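PDB 5YJE: protein HIRA from Homo sapiens, which cooperates with ASF1A in replication-independent chromatin assembly and is needed for periodic repression of histone genes, represented here by its C-terminal part, found as a trimer. Local coordinates for residues Glu65-Val70 against Thr93-Thr98; Arg113-Phe118 against Ile129-Pro134; Cys107-Lys112 against Ser136-Thr141; Leu41-Pro46 against Leu148-Thr153. All coordinates share one frame; numbering follows the deposited sequence.

Contact 1: residues Glu65-Val70 against Thr93-Thr98; sequences ENEVTV and TSRILT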
loop_
_atom_site.group_PDB
_atom_site.type_symbol
_atom_site.label_atom_id
_atom_site.label_comp_id
_atom_site.label_asym_id
_atom_site.label_seq_id
_atom_site.Cartn_x
_atom_site.Cartn_y
_atom_site.Cartn_z
ATOM N N GLU B 65 -30.779 14.286 -15.225
ATOM C CA GLU B 65 -31.194 15.525 -15.866
ATOM C C GLU B 65 -30.313 16.631 -15.312
ATOM O O GLU B 65 -30.267 16.853 -14.099
ATOM C CB GLU B 65 -32.688 15.796 -15.654
ATOM N N ASN B 66 -29.570 17.289 -16.177
ATOM C CA ASN B 66 -28.497 18.142 -15.705
ATOM C C ASN B 66 -28.954 19.593 -15.659
ATOM O O ASN B 66 -29.671 20.059 -16.550
ATOM C CB ASN B 66 -27.252 17.981 -16.579
ATOM C CG ASN B 66 -26.447 16.709 -16.229
ATOM O OD1 ASN B 66 -26.226 16.399 -15.066
ATOM N ND2 ASN B 66 -26.020 15.984 -17.242
ATOM N N GLU B 67 -28.544 20.294 -14.602
ATOM C CA GLU B 67 -28.845 21.709 -14.416
ATOM C C GLU B 67 -30.329 22.003 -14.644
ATOM O O GLU B 67 -30.710 22.787 -15.510
ATOM C CB GLU B 67 -27.948 22.561 -15.310
ATOM C CG GLU B 67 -26.513 22.571 -14.822
ATOM C CD GLU B 67 -25.579 23.315 -15.748
ATOM O OE1 GLU B 67 -24.658 23.991 -15.234
ATOM O OE2 GLU B 67 -25.771 23.224 -16.988
ATOM N N VAL B 68 -31.168 21.350 -13.835
ATOM C CA VAL B 68 -32.613 21.514 -13.952
ATOM C C VAL B 68 -33.193 22.591 -13.033
ATOM O O VAL B 68 -34.344 23.010 -13.237
ATOM C CB VAL B 68 -33.336 20.189 -13.669
ATOM C CG1 VAL B 68 -32.888 19.132 -14.659
ATOM C CG2 VAL B 68 -33.064 19.719 -12.253
ATOM N N THR B 69 -32.446 23.049 -12.026
ATOM C CA THR B 69 -32.926 24.139 -11.187
ATOM C C THR B 69 -31.746 24.775 -10.471
ATOM O O THR B 69 -30.637 24.228 -10.437
ATOM C CB THR B 69 -33.969 23.661 -10.169
ATOM O OG1 THR B 69 -34.631 24.800 -9.625
ATOM C CG2 THR B 69 -33.309 22.903 -9.024
ATOM N N VAL B 70 -32.013 25.932 -9.879
ATOM C CA VAL B 70 -31.030 26.657 -9.083
ATOM C C VAL B 70 -31.576 26.842 -7.674
ATOM O O VAL B 70 -32.758 27.160 -7.492
ATOM C CB VAL B 70 -30.690 28.024 -9.713
ATOM C CG1 VAL B 70 -29.411 28.583 -9.100
ATOM C CG2 VAL B 70 -30.563 27.892 -11.193
ATOM N N THR B 93 -24.313 18.907 -7.387
ATOM C CA THR B 93 -24.044 20.306 -7.696
ATOM C C THR B 93 -23.198 20.490 -8.947
ATOM O O THR B 93 -22.727 21.603 -9.190
ATOM C CB THR B 93 -23.364 21.011 -6.498
ATOM O OG1 THR B 93 -22.134 20.356 -6.161
ATOM C CG2 THR B 93 -24.277 21.010 -5.280
ATOM N N SER B 94 -22.971 19.432 -9.734
ATOM C CA SER B 94 -22.314 19.570 -11.030
ATOM C C SER B 94 -22.938 18.595 -12.017
ATOM O O SER B 94 -23.632 17.647 -11.634
ATOM C CB SER B 94 -20.786 19.359 -10.951
ATOM O OG SER B 94 -20.473 18.163 -10.290
ATOM N N ARG B 95 -22.704 18.854 -13.303
ATOM C CA ARG B 95 -23.288 18.014 -14.345
ATOM C C ARG B 95 -22.764 16.581 -14.265
ATOM O O ARG B 95 -21.560 16.348 -14.137
ATOM C CB ARG B 95 -23.002 18.604 -15.724
ATOM C CG ARG B 95 -23.391 20.057 -15.821
ATOM C CD ARG B 95 -24.160 20.384 -17.095
ATOM N NE ARG B 95 -23.340 20.444 -18.303
ATOM C CZ ARG B 95 -22.409 21.364 -18.531
ATOM N NH1 ARG B 95 -21.732 21.359 -19.673
ATOM N NH2 ARG B 95 -22.136 22.278 -17.609
ATOM N N ILE B 96 -23.682 15.627 -14.327
ATOM C CA ILE B 96 -23.335 14.213 -14.392
ATOM C C ILE B 96 -23.001 13.837 -15.835
ATOM O O ILE B 96 -23.817 14.029 -16.744
ATOM C CB ILE B 96 -24.472 13.345 -13.839
ATOM C CG1 ILE B 96 -24.726 13.719 -12.373
ATOM C CG2 ILE B 96 -24.121 11.853 -13.984
ATOM C CD1 ILE B 96 -26.091 13.314 -11.843
ATOM N N LEU B 97 -21.791 13.303 -16.040
ATOM C CA LEU B 97 -21.276 12.893 -17.341
ATOM C C LEU B 97 -21.566 11.428 -17.632
ATOM O O LEU B 97 -22.007 11.092 -18.737
ATOM C CB LEU B 97 -19.772 13.150 -17.418
ATOM C CG LEU B 97 -19.346 14.609 -17.424
ATOM C CD1 LEU B 97 -17.797 14.779 -17.371
ATOM C CD2 LEU B 97 -19.962 15.291 -18.664
ATOM N N THR B 98 -21.333 10.535 -16.670
ATOM C CA THR B 98 -21.720 9.148 -16.914
ATOM C C THR B 98 -22.082 8.519 -15.583
ATOM O O THR B 98 -21.971 9.144 -14.530
ATOM C CB THR B 98 -20.621 8.337 -17.659
ATOM O OG1 THR B 98 -21.087 7.007 -17.901
ATOM C CG2 THR B 98 -19.307 8.216 -16.859
#
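Asn66 meets Ile96 by fitting its amide against the backbone at the start of strand 96-101, using both ends of the group. CG lies anti to the carbonyl carbon, beside the backbone N (chi1 -79°). Asn66 OD1 accepts from the N-H of Ile96 at 2.8 Å, with the donor standing above the carbonyl plane. In return Asn66 ND2 donates to Ile96 O at 3.0 Å, only moderately tilted from the amide plane. Two bonds to a single residue fix the rotation of the amide, and ND2 has a further partner in Gln47 O.

Arg95 packs beside this pair through its methylenes. Asn66 CB lies 3.9 Å from Arg95 CD, and the same CD is approached to 3.3 Å by Glu67 OE2. The charge pairing of the two residues is weak: Glu67 OE2 to Arg95 NH2 is a long 3.8 Å, with the oxygen well out of the guanidinium plane, so no N-H points at it. The firmer partner of Arg95 NH2 is Glu111. At Glu67 the chain turns a corner between strands of different sheets or faces.

The arrangement is an asparagine side chain pairing with the N-H and C=O of one residue much as a strand would, joining two successive four-stranded sheets.

Contact 2: residues Arg113-Phe118 against Ile129-Pro134; sequences RMLSVF and ILLPSP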
loop_
_atom_site.group_PDB
_atom_site.type_symbol
_atom_site.label_atom_id
_atom_site.label_comp_id
_atom_site.label_asym_id
_atom_site.label_seq_id
_atom_site.Cartn_x
_atom_site.Cartn_y
_atom_site.Cartn_z
ATOM N N ARG B 113 -14.155 16.565 -12.476
ATOM C CA ARG B 113 -13.421 15.335 -12.182
ATOM C C ARG B 113 -13.870 14.708 -10.868
ATOM O O ARG B 113 -13.041 14.223 -10.079
ATOM C CB ARG B 113 -11.907 15.584 -12.171
ATOM C CG ARG B 113 -11.316 15.935 -13.528
ATOM C CD ARG B 113 -10.163 16.928 -13.410
ATOM N NE ARG B 113 -9.115 16.420 -12.561
ATOM C CZ ARG B 113 -8.340 17.168 -11.774
ATOM N NH1 ARG B 113 -8.487 18.494 -11.725
ATOM N NH2 ARG B 113 -7.412 16.574 -11.022
ATOM N N MET B 114 -15.181 14.740 -10.610
ATOM C CA MET B 114 -15.696 14.268 -9.331
ATOM C C MET B 114 -16.454 12.976 -9.531
ATOM O O MET B 114 -17.172 12.821 -10.513
ATOM C CB MET B 114 -16.635 15.268 -8.651
ATOM C CG MET B 114 -16.056 16.631 -8.313
ATOM S SD MET B 114 -14.553 16.728 -7.331
ATOM C CE MET B 114 -14.755 15.527 -6.030
ATOM N N LEU B 115 -16.331 12.075 -8.573
ATOM C CA LEU B 115 -17.038 10.810 -8.602
ATOM C C LEU B 115 -17.803 10.654 -7.296
ATOM O O LEU B 115 -17.224 10.815 -6.219
ATOM C CB LEU B 115 -16.045 9.667 -8.815
ATOM C CG LEU B 115 -16.485 8.283 -8.370
ATOM C CD1 LEU B 115 -17.557 7.753 -9.291
ATOM C CD2 LEU B 115 -15.289 7.390 -8.365
ATOM N N SER B 116 -19.103 10.366 -7.382
ATOM C CA SER B 116 -19.929 10.202 -6.190
ATOM C C SER B 116 -20.554 8.817 -6.177
ATOM O O SER B 116 -20.907 8.261 -7.217
ATOM C CB SER B 116 -21.019 11.273 -6.095
ATOM O OG SER B 116 -20.448 12.574 -5.997
ATOM N N VAL B 117 -20.656 8.245 -4.989
ATOM C CA VAL B 117 -21.088 6.867 -4.826
ATOM C C VAL B 117 -22.272 6.847 -3.860
ATOM O O VAL B 117 -22.191 7.400 -2.754
ATOM C CB VAL B 117 -19.925 5.973 -4.343
ATOM C CG1 VAL B 117 -20.387 4.535 -4.135
ATOM C CG2 VAL B 117 -18.749 6.052 -5.350
ATOM N N PHE B 118 -23.364 6.217 -4.294
ATOM C CA PHE B 118 -24.646 6.171 -3.612
ATOM C C PHE B 118 -25.055 4.728 -3.337
ATOM O O PHE B 118 -24.753 3.808 -4.112
ATOM C CB PHE B 118 -25.739 6.868 -4.435
ATOM C CG PHE B 118 -25.491 8.318 -4.620
ATOM C CD1 PHE B 118 -24.786 8.782 -5.715
ATOM C CD2 PHE B 118 -25.922 9.229 -3.659
ATOM C CE1 PHE B 118 -24.528 10.138 -5.864
ATOM C CE2 PHE B 118 -25.656 10.578 -3.789
ATOM C CZ PHE B 118 -24.971 11.041 -4.902
ATOM N N ILE B 129 -15.124 12.031 -4.692
ATOM C CA ILE B 129 -13.737 11.653 -4.907
ATOM C C ILE B 129 -13.178 12.466 -6.066
ATOM O O ILE B 129 -13.755 12.476 -7.155
ATOM C CB ILE B 129 -13.642 10.149 -5.188
ATOM C CG1 ILE B 129 -13.923 9.369 -3.912
ATOM C CG2 ILE B 129 -12.313 9.747 -5.891
ATOM C CD1 ILE B 129 -14.063 7.897 -4.176
ATOM N N LEU B 130 -12.064 13.160 -5.834
ATOM C CA LEU B 130 -11.398 13.890 -6.899
ATOM C C LEU B 130 -10.575 12.916 -7.724
ATOM O O LEU B 130 -9.673 12.253 -7.191
ATOM C CB LEU B 130 -10.500 14.980 -6.337
ATOM C CG LEU B 130 -9.910 15.864 -7.443
ATOM C CD1 LEU B 130 -11.013 16.626 -8.168
ATOM C CD2 LEU B 130 -8.823 16.814 -6.904
ATOM N N LEU B 131 -10.888 12.812 -8.993
ATOM C CA LEU B 131 -10.149 11.935 -9.882
ATOM C C LEU B 131 -8.955 12.684 -10.446
ATOM O O LEU B 131 -8.994 13.911 -10.585
ATOM C CB LEU B 131 -11.035 11.462 -11.028
ATOM C CG LEU B 131 -12.254 10.593 -10.718
ATOM C CD1 LEU B 131 -13.152 10.461 -11.977
ATOM C CD2 LEU B 131 -11.819 9.222 -10.203
ATOM N N PRO B 132 -7.870 11.973 -10.759
ATOM C CA PRO B 132 -6.670 12.662 -11.273
ATOM C C PRO B 132 -6.863 13.287 -12.652
ATOM O O PRO B 132 -6.095 14.184 -13.020
ATOM C CB PRO B 132 -5.613 11.554 -11.297
ATOM C CG PRO B 132 -6.421 10.260 -11.373
ATOM C CD PRO B 132 -7.638 10.535 -10.534
ATOM N N SER B 133 -7.864 12.850 -13.408
ATOM C CA SER B 133 -8.188 13.421 -14.708
ATOM C C SER B 133 -9.655 13.115 -14.979
ATOM O O SER B 133 -10.286 12.386 -14.200
ATOM C CB SER B 133 -7.261 12.855 -15.814
ATOM O OG SER B 133 -7.541 11.515 -16.128
ATOM N N PRO B 134 -10.247 13.681 -16.049
ATOM C CA PRO B 134 -11.693 13.468 -16.265
ATOM C C PRO B 134 -12.031 12.006 -16.492
ATOM O O PRO B 134 -11.226 11.221 -17.006
ATOM C CB PRO B 134 -12.015 14.308 -17.512
ATOM C CG PRO B 134 -10.958 15.359 -17.554
ATOM C CD PRO B 134 -9.700 14.680 -16.988
#
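Leu115 and Ile129 form the regular part of this antiparallel ladder, each satisfying the other's backbone N-H. Leu115 N donates to Ile129 O at 3.0 Å, and Ile129 N returns the bond to Leu115 O at 2.9 Å, making this the hydrogen-bonded pair; Met114 and Leu130 beside it are the non-hydrogen-bonded one. Beyond the strand, Leu131 N reaches Arg113 O at 2.8 Å in an almost straight bond (176° at the hydrogen).

The guanidinium of Arg113 reaches alongside 131-133, with Pro132 CA at its edge, and its acceptors there are backbone carbonyls. NE and NH2 both give weak bonds, bent to 127°, to Leu131 O, which lies obliquely to the guanidinium 3.1 Å from Arg113 NH2. Pro132 O offers NH2 a longer, likewise weak bond; the stronger partner of NH2 is Ser173 O of the second subunit. The aliphatic part also packs: Arg113 CG lies 3.5 Å from Pro134 N.

On the face with Met114 and Leu130, Met114 SD touches Leu130 CD1 at 3.6 Å, and the bent Met114 chain puts its CE 3.4 Å from Ile129 O. Arg113 and Met114 together form a G1 beta bulge opposite Cys110. Strand 114-119 lies between 105-110 and the short strand 129-130, outermost in this chain, which pairs onward with a strand of the second subunit, so the sheet runs across the interface.

Contact 3: residues Cys107-Lys112 against Ser136-Thr141; sequences CVACEK and STLHCT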
loop_
_atom_site.group_PDB
_atom_site.type_symbol
_atom_site.label_atom_id
_atom_site.label_comp_id
_atom_site.label_asym_id
_atom_site.label_seq_id
_atom_site.Cartn_x
_atom_site.Cartn_y
_atom_site.Cartn_z
ATOM N N CYS B 107 -23.092 4.790 -8.961
ATOM C CA CYS B 107 -22.115 5.859 -8.886
ATOM C C CYS B 107 -22.210 6.707 -10.131
ATOM O O CYS B 107 -22.649 6.243 -11.186
ATOM C CB CYS B 107 -20.698 5.318 -8.704
ATOM S SG CYS B 107 -20.359 4.058 -9.869
ATOM N N VAL B 108 -21.822 7.970 -9.985
ATOM C CA VAL B 108 -21.898 8.936 -11.067
ATOM C C VAL B 108 -20.570 9.657 -11.137
ATOM O O VAL B 108 -19.940 9.929 -10.106
ATOM C CB VAL B 108 -23.063 9.954 -10.904
ATOM C CG1 VAL B 108 -24.433 9.265 -11.061
ATOM C CG2 VAL B 108 -22.970 10.663 -9.594
ATOM N N ALA B 109 -20.145 9.966 -12.353
ATOM C CA ALA B 109 -18.994 10.823 -12.555
ATOM C C ALA B 109 -19.465 12.117 -13.202
ATOM O O ALA B 109 -20.274 12.099 -14.140
ATOM C CB ALA B 109 -17.909 10.132 -13.393
ATOM N N CYS B 110 -18.938 13.218 -12.668
ATOM C CA CYS B 110 -19.356 14.583 -12.905
ATOM C C CYS B 110 -18.169 15.403 -13.376
ATOM O O CYS B 110 -17.012 15.110 -13.044
ATOM C CB CYS B 110 -19.931 15.239 -11.622
ATOM S SG CYS B 110 -21.286 14.325 -10.832
ATOM N N GLU B 111 -18.494 16.475 -14.105
ATOM C CA GLU B 111 -17.529 17.507 -14.467
ATOM C C GLU B 111 -16.789 17.993 -13.230
ATOM O O GLU B 111 -17.299 17.850 -12.109
ATOM C CB GLU B 111 -18.218 18.684 -15.149
ATOM C CG GLU B 111 -18.982 18.328 -16.406
ATOM C CD GLU B 111 -19.637 19.551 -17.025
ATOM O OE1 GLU B 111 -20.208 20.373 -16.267
ATOM O OE2 GLU B 111 -19.561 19.704 -18.264
ATOM N N LYS B 112 -15.619 18.608 -13.430
ATOM C CA LYS B 112 -14.696 18.935 -12.338
ATOM C C LYS B 112 -14.154 17.659 -11.691
ATOM O O LYS B 112 -13.799 17.656 -10.500
ATOM C CB LYS B 112 -15.339 19.843 -11.271
ATOM C CG LYS B 112 -15.684 21.254 -11.736
ATOM N N SER B 136 -13.653 8.673 -18.059
ATOM C CA SER B 136 -14.001 8.112 -19.357
ATOM C C SER B 136 -15.101 7.066 -19.216
ATOM O O SER B 136 -16.163 7.225 -19.810
ATOM C CB SER B 136 -12.754 7.519 -20.053
ATOM O OG SER B 136 -13.049 7.148 -21.399
ATOM N N THR B 137 -14.900 6.031 -18.407
ATOM C CA THR B 137 -15.937 5.046 -18.158
ATOM C C THR B 137 -15.951 4.625 -16.694
ATOM O O THR B 137 -14.947 4.707 -15.981
ATOM C CB THR B 137 -15.762 3.774 -19.034
ATOM O OG1 THR B 137 -14.449 3.221 -18.825
ATOM C CG2 THR B 137 -16.008 4.085 -20.529
ATOM N N LEU B 138 -17.112 4.133 -16.282
ATOM C CA LEU B 138 -17.364 3.596 -14.962
ATOM C C LEU B 138 -17.886 2.179 -15.089
ATOM O O LEU B 138 -18.653 1.867 -16.001
ATOM C CB LEU B 138 -18.413 4.442 -14.186
ATOM C CG LEU B 138 -18.009 5.797 -13.618
ATOM C CD1 LEU B 138 -19.204 6.514 -12.926
ATOM C CD2 LEU B 138 -16.825 5.631 -12.643
ATOM N N HIS B 139 -17.496 1.336 -14.138
ATOM C CA HIS B 139 -18.070 0.009 -13.980
ATOM C C HIS B 139 -18.319 -0.242 -12.499
ATOM O O HIS B 139 -17.586 0.273 -11.647
ATOM C CB HIS B 139 -17.147 -1.102 -14.518
ATOM C CG HIS B 139 -16.716 -0.913 -15.937
ATOM N ND1 HIS B 139 -15.900 0.125 -16.340
ATOM C CD2 HIS B 139 -16.968 -1.648 -17.051
ATOM C CE1 HIS B 139 -15.685 0.033 -17.643
ATOM N NE2 HIS B 139 -16.318 -1.035 -18.096
ATOM N N CYS B 140 -19.339 -1.057 -12.200
ATOM C CA CYS B 140 -19.533 -1.598 -10.858
ATOM C C CYS B 140 -19.823 -3.086 -10.920
ATOM O O CYS B 140 -20.495 -3.575 -11.828
ATOM C CB CYS B 140 -20.684 -0.951 -10.078
ATOM S SG CYS B 140 -20.676 0.763 -10.297
ATOM N N THR B 141 -19.304 -3.785 -9.918
ATOM C CA THR B 141 -19.617 -5.174 -9.649
ATOM C C THR B 141 -19.746 -5.255 -8.144
ATOM O O THR B 141 -18.769 -4.998 -7.434
ATOM C CB THR B 141 -18.509 -6.108 -10.151
ATOM O OG1 THR B 141 -18.305 -5.921 -11.555
ATOM C CG2 THR B 141 -18.853 -7.567 -9.877
#
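Cys107 and Cys140 bring their sulfurs to 3.3 Å, SG to SG. That separation is far longer than a disulfide bond, so the two remain separate cysteines in van der Waals contact. The torsion of Cys107 (chi1 49°) sets SG between its backbone N and carbonyl carbon, while SG of Cys140 lies beside its own backbone N, anti to the carbonyl carbon.

The second kind of interaction is aliphatic, and one methyl carries nearly all of it. Leu138 CD1 meets the side chains of Cys107 and Ala109 and the backbone at Val108 and Ala109: it lies 3.9 Å from Ala109 CB and 4.1 Å from Cys107 SG. Its nearest approach is to a backbone atom, Ala109 N, at 3.6 Å. The methyl thus lies against the peptide between Val108 and Ala109, Val108 C being 3.9 Å from Leu138 CD1.

The backbones themselves stay apart. The strand axes run nearly antiparallel, 167° between their directions, yet come no closer than 8.2 Å, well beyond the spacing of paired strands. This is side-chain packing between two successive four-stranded antiparallel sheets, with 105-110 an inner strand of one and 135-141 an edge strand of the next. Such face-to-face stacking of meander sheets is consistent with neighbouring blades of a propeller-like domain, in keeping with the beta-propeller clan of the family.

Around the contact, Leu115 and Val117 also touch Cys107, and Leu115 touches Leu138. On the 135-141 side, Val145 reaches Cys107 and Ala147 reaches Leu138, both from strand 144-149.

Contact 4: residues Leu41-Pro46 against Leu148-Thr153; sequences LPIPSP and LTAAAT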
loop_
_atom_site.group_PDB
_atom_site.type_symbol
_atom_site.label_atom_id
_atom_site.label_comp_id
_atom_site.label_asym_id
_atom_site.label_seq_id
_atom_site.Cartn_x
_atom_site.Cartn_y
_atom_site.Cartn_z
ATOM N N LEU B 41 -8.162 8.365 -23.371
ATOM C CA LEU B 41 -9.512 7.808 -23.342
ATOM C C LEU B 41 -10.527 8.944 -23.464
ATOM O O LEU B 41 -10.305 10.031 -22.916
ATOM C CB LEU B 41 -9.734 7.013 -22.050
ATOM C CG LEU B 41 -8.897 5.723 -22.025
ATOM C CD1 LEU B 41 -9.268 4.752 -20.906
ATOM C CD2 LEU B 41 -9.069 5.056 -23.352
ATOM N N PRO B 42 -11.622 8.745 -24.191
ATOM C CA PRO B 42 -12.531 9.865 -24.467
ATOM C C PRO B 42 -13.453 10.165 -23.290
ATOM O O PRO B 42 -13.874 9.276 -22.546
ATOM C CB PRO B 42 -13.331 9.380 -25.686
ATOM C CG PRO B 42 -13.377 7.875 -25.504
ATOM C CD PRO B 42 -12.058 7.498 -24.847
ATOM N N ILE B 43 -13.767 11.443 -23.138
ATOM C CA ILE B 43 -14.588 11.936 -22.038
ATOM C C ILE B 43 -16.028 12.075 -22.516
ATOM O O ILE B 43 -16.267 12.758 -23.525
ATOM C CB ILE B 43 -14.064 13.279 -21.518
ATOM C CG1 ILE B 43 -12.577 13.153 -21.147
ATOM C CG2 ILE B 43 -14.908 13.727 -20.335
ATOM C CD1 ILE B 43 -11.884 14.501 -21.006
ATOM N N PRO B 44 -17.004 11.500 -21.809
ATOM C CA PRO B 44 -18.400 11.623 -22.246
ATOM C C PRO B 44 -18.805 13.084 -22.415
ATOM O O PRO B 44 -18.392 13.964 -21.645
ATOM C CB PRO B 44 -19.193 10.936 -21.121
ATOM C CG PRO B 44 -18.177 10.111 -20.368
ATOM C CD PRO B 44 -16.906 10.887 -20.473
ATOM N N SER B 45 -19.586 13.344 -23.465
ATOM C CA SER B 45 -20.061 14.698 -23.732
ATOM C C SER B 45 -21.107 15.112 -22.698
ATOM O O SER B 45 -21.913 14.280 -22.258
ATOM C CB SER B 45 -20.657 14.799 -25.137
ATOM O OG SER B 45 -19.764 14.291 -26.104
ATOM N N PRO B 46 -21.105 16.379 -22.281
ATOM C CA PRO B 46 -22.243 16.908 -21.515
ATOM C C PRO B 46 -23.539 16.764 -22.301
ATOM O O PRO B 46 -23.617 17.133 -23.470
ATOM C CB PRO B 46 -21.877 18.384 -21.301
ATOM C CG PRO B 46 -20.391 18.443 -21.441
ATOM C CD PRO B 46 -20.027 17.370 -22.442
ATOM N N LEU B 148 -12.057 4.489 -15.120
ATOM C CA LEU B 148 -11.021 4.645 -16.140
ATOM C C LEU B 148 -11.035 6.095 -16.615
ATOM O O LEU B 148 -12.065 6.576 -17.101
ATOM C CB LEU B 148 -11.262 3.704 -17.328
ATOM C CG LEU B 148 -10.575 2.335 -17.457
ATOM C CD1 LEU B 148 -11.148 1.293 -16.517
ATOM C CD2 LEU B 148 -10.702 1.837 -18.876
ATOM N N THR B 149 -9.904 6.778 -16.498
ATOM C CA THR B 149 -9.842 8.208 -16.748
ATOM C C THR B 149 -9.253 8.521 -18.125
ATOM O O THR B 149 -8.656 7.675 -18.798
ATOM C CB THR B 149 -9.033 8.922 -15.655
ATOM O OG1 THR B 149 -7.667 8.481 -15.690
ATOM C CG2 THR B 149 -9.625 8.657 -14.278
ATOM N N ALA B 150 -9.447 9.777 -18.545
ATOM C CA ALA B 150 -8.930 10.219 -19.840
ATOM C C ALA B 150 -7.437 9.975 -19.953
ATOM O O ALA B 150 -6.944 9.595 -21.016
ATOM C CB ALA B 150 -9.212 11.705 -20.073
ATOM N N ALA B 151 -6.702 10.193 -18.871
ATOM C CA ALA B 151 -5.271 9.964 -18.899
ATOM C C ALA B 151 -4.928 8.473 -19.042
ATOM O O ALA B 151 -3.744 8.137 -19.141
ATOM C CB ALA B 151 -4.642 10.580 -17.648
ATOM N N ALA B 152 -5.944 7.605 -19.069
ATOM C CA ALA B 152 -5.784 6.162 -19.129
ATOM C C ALA B 152 -5.188 5.596 -17.834
ATOM O O ALA B 152 -4.318 4.723 -17.856
ATOM C CB ALA B 152 -4.964 5.745 -20.351
ATOM N N THR B 153 -5.662 6.089 -16.700
ATOM C CA THR B 153 -5.458 5.435 -15.418
ATOM C C THR B 153 -6.726 4.699 -15.002
ATOM O O THR B 153 -7.840 5.034 -15.415
ATOM C CB THR B 153 -5.072 6.435 -14.321
ATOM O OG1 THR B 153 -6.144 7.362 -14.141
ATOM C CG2 THR B 153 -3.803 7.185 -14.683
#
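Leu41 and Ala150 hold the tight part of the contact, where the loop 41-46 lies against the turn that follows strand 144-149. Leu41 N donates to Ala150 O at 2.9 Å, in the carbonyl plane and on a lone pair. In the side chain of Leu41, CG lies anti to the carbonyl carbon, beside the backbone N (chi1 -69°). Leu41 CB rests 3.5 Å from Thr149 O, and Leu41 CD1 reaches Leu148 CD2 at 3.8 Å. Thr149 O is already engaged as the acceptor of Ala152 N at 2.7 Å, the bond that closes the type I turn from Thr149 to Ala152. Ala150 adds a CA-H...O contact, its CA 3.4 Å from Leu41 O.

The other side is looser. Ile43 meets Ala150 only through carbon, Ile43 CG1 to Ala150 CB at 3.8 Å, and is itself exposed. Past it the chain leaves the turn: Ser45, a known phosphorylation site that is unmodified here, stands exposed, and so does Pro46, which packs instead on Arg95 and Glu111.

Strand 135-141 runs alongside. Its Ser136 bonds through OG to Pro42 O and pairs by backbone with Leu148, while Pro134 meets Ala150 by backbone, placing the loop beside the start of strand 135-141 and the end of strand 144-149.

Overall arrangement
Contact 3 is the buried one of the set, made of sulfur and methyl packing between sheets. The other three are partly buried: contact 1 rests on side-chain amide bonds, contact 2 largely on backbone bonds, contact 4 on one backbone bond and aliphatic packing. Contact 2 stitches strands within one sheet, whereas contacts 1 and 3 join successive sheets. Contacts 1 and 3 meet directly where strands 96-101 and 105-110 pair, and contacts 3 and 2 use the neighbouring strands 105-110 and 114-119 of one sheet, their centres about 7 Å apart. Contact 4 closes a long loop enclosing the others. The segments of contact 1, and contact 2 itself, reach the second subunit; contacts 3 and 4 do not.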